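Local coordinates for protein Ulp1-like SUMO protease (Chaetomium thermophilum, PDB 6DG4) that probably cleaves SUMO from its conjugates as a Ulp1-type cysteine protease of the peptidase C48 family, represented by its catalytic domain, at residues A[94-97]-A[98-102]. Numbering follows the deposited sequence.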
loop_
_atom_site.group_PDB
_atom_site.type_symbol
_atom_site.label_atom_id
_atom_site.label_comp_id
_atom_site.label_asym_id
_atom_site.label_seq_id
_atom_site.Cartn_x
_atom_site.Cartn_y
_atom_site.Cartn_z
ATOM N N SER A 94 -10.267 -1.218 -1.620
ATOM C CA SER A 94 -10.432 -2.354 -2.515
ATOM C C SER A 94 -11.572 -2.158 -3.503
ATOM O O SER A 94 -11.704 -2.953 -4.440
ATOM C CB SER A 94 -10.663 -3.632 -1.700
ATOM O OG SER A 94 -11.968 -3.678 -1.142
ATOM N N PHE A 95 -12.396 -1.131 -3.318
ATOM C CA PHE A 95 -13.486 -0.870 -4.243
ATOM C C PHE A 95 -13.040 -0.081 -5.459
ATOM O O PHE A 95 -13.776 -0.036 -6.450
ATOM C CB PHE A 95 -14.612 -0.129 -3.517
ATOM C CG PHE A 95 -15.290 -0.963 -2.465
ATOM C CD1 PHE A 95 -16.348 -1.782 -2.802
ATOM C CD2 PHE A 95 -14.849 -0.956 -1.152
ATOM C CE1 PHE A 95 -16.969 -2.562 -1.850
ATOM C CE2 PHE A 95 -15.468 -1.737 -0.193
ATOM C CZ PHE A 95 -16.526 -2.541 -0.545
ATOM N N PHE A 96 -11.854 0.524 -5.432
ATOM C CA PHE A 96 -11.499 1.430 -6.514
ATOM C C PHE A 96 -11.224 0.680 -7.812
ATOM O O PHE A 96 -11.806 0.995 -8.854
ATOM C CB PHE A 96 -10.314 2.311 -6.145
ATOM C CG PHE A 96 -9.959 3.280 -7.221
ATOM C CD1 PHE A 96 -10.737 4.394 -7.438
ATOM C CD2 PHE A 96 -8.877 3.059 -8.042
ATOM C CE1 PHE A 96 -10.429 5.284 -8.437
ATOM C CE2 PHE A 96 -8.568 3.946 -9.053
ATOM C CZ PHE A 96 -9.342 5.062 -9.244
ATOM N N TRP A 97 -10.331 -0.301 -7.784
ATOM C CA TRP A 97 -9.993 -0.986 -9.031
ATOM C C TRP A 97 -11.215 -1.618 -9.683
ATOM O O TRP A 97 -11.392 -1.452 -10.902
ATOM C CB TRP A 97 -8.854 -1.982 -8.811
ATOM C CG TRP A 97 -8.339 -2.560 -10.092
ATOM C CD1 TRP A 97 -8.526 -3.828 -10.548
ATOM C CD2 TRP A 97 -7.563 -1.884 -11.090
ATOM N NE1 TRP A 97 -7.914 -3.989 -11.766
ATOM C CE2 TRP A 97 -7.312 -2.810 -12.120
ATOM C CE3 TRP A 97 -7.060 -0.585 -11.214
ATOM C CZ2 TRP A 97 -6.580 -2.480 -13.261
ATOM C CZ3 TRP A 97 -6.324 -0.261 -12.348
ATOM C CH2 TRP A 97 -6.091 -1.205 -13.351
ATOM N N PRO A 98 -12.084 -2.334 -8.968
ATOM C CA PRO A 98 -13.300 -2.845 -9.625
ATOM C C PRO A 98 -14.165 -1.744 -10.217
ATOM O O PRO A 98 -14.741 -1.930 -11.297
ATOM C CB PRO A 98 -14.013 -3.625 -8.511
ATOM C CG PRO A 98 -13.012 -3.847 -7.455
ATOM C CD PRO A 98 -11.934 -2.825 -7.587
ATOM N N ARG A 99 -14.267 -0.598 -9.541
ATOM C CA ARG A 99 -15.033 0.518 -10.086
ATOM C C ARG A 99 -14.397 1.038 -11.367
ATOM O O ARG A 99 -15.094 1.348 -12.341
ATOM C CB ARG A 99 -15.117 1.634 -9.044
ATOM C CG ARG A 99 -15.917 2.847 -9.491
ATOM C CD ARG A 99 -17.353 2.699 -9.093
ATOM N NE ARG A 99 -18.177 3.816 -9.539
ATOM C CZ ARG A 99 -19.492 3.876 -9.361
ATOM N NH1 ARG A 99 -20.120 2.890 -8.735
ATOM N NH2 ARG A 99 -20.178 4.922 -9.795
ATOM N N LEU A 100 -13.068 1.141 -11.384
ATOM C CA LEU A 100 -12.376 1.611 -12.577
ATOM C C LEU A 100 -12.572 0.644 -13.742
ATOM O O LEU A 100 -12.809 1.072 -14.880
ATOM C CB LEU A 100 -10.894 1.807 -12.257
ATOM C CG LEU A 100 -10.075 2.525 -13.326
ATOM C CD1 LEU A 100 -10.637 3.915 -13.583
ATOM C CD2 LEU A 100 -8.641 2.637 -12.904
ATOM N N LEU A 101 -12.498 -0.664 -13.473
ATOM C CA LEU A 101 -12.706 -1.651 -14.527
ATOM C C LEU A 101 -14.134 -1.597 -15.060
ATOM O O LEU A 101 -14.358 -1.702 -16.271
ATOM C CB LEU A 101 -12.404 -3.061 -14.007
ATOM C CG LEU A 101 -10.949 -3.431 -13.705
ATOM C CD1 LEU A 101 -10.826 -4.914 -13.363
ATOM C CD2 LEU A 101 -10.041 -3.086 -14.875
ATOM N N SER A 102 -15.115 -1.447 -14.175
ATOM C CA SER A 102 -16.507 -1.582 -14.587
ATOM C C SER A 102 -17.108 -0.282 -15.098
ATOM O O SER A 102 -17.952 -0.317 -15.997
ATOM C CB SER A 102 -17.350 -2.133 -13.435
ATOM O OG SER A 102 -17.303 -1.287 -12.304
#
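Trp97 packs against three residues that follow it, Pro98, Leu100 and Leu101. It holds CG anti to its backbone N (chi1 -172°), which swings the indole forward along the helix to meet them. The six-membered ring reaches Leu100, with CZ3 3.8 Å from Leu100 CD2, and the same methyl group touches Phe96 CE2 at 4.1 Å. Leu100 suits this place because its branch carries one methyl, CD2, to where both aromatic side chains can touch it. Leu101 lies over one face of the indole, its CG 4.0 Å from the centroid of the five-membered ring and 26° off the normal, a CH-pi contact.

Pro98 stands early in the helix, where a residue without an N-H costs little. Its CD lies 3.2 Å from Ser94 O, the carbonyl that its own backbone N-H, if it had one, would face; the same CD packs 3.4 Å from Trp97 CB. Helical bonding then begins with Arg99 N to Phe95 O, longer at 3.2 Å and tilted from the carbonyl plane, followed by the straighter bonds Leu100 N to Phe96 O at 2.8 Å and Leu101 N to Trp97 O at 2.9 Å. Farther on, Ser102 grips Pro98 O twice, through N and OG, from opposite faces of the carbonyl plane.

Inward, Phe96 and Trp97 lean on strand 127-134 and helix 163-177, joining this short helix to the central sheet of the protease domain. Tryptophan fits because its wide, flat ring offers a face to Leu101 and carbons to Leu100 while NE1 donates to Glu134 OE2. Hydrogen bond and apolar contact together probably limit the indole's rotation.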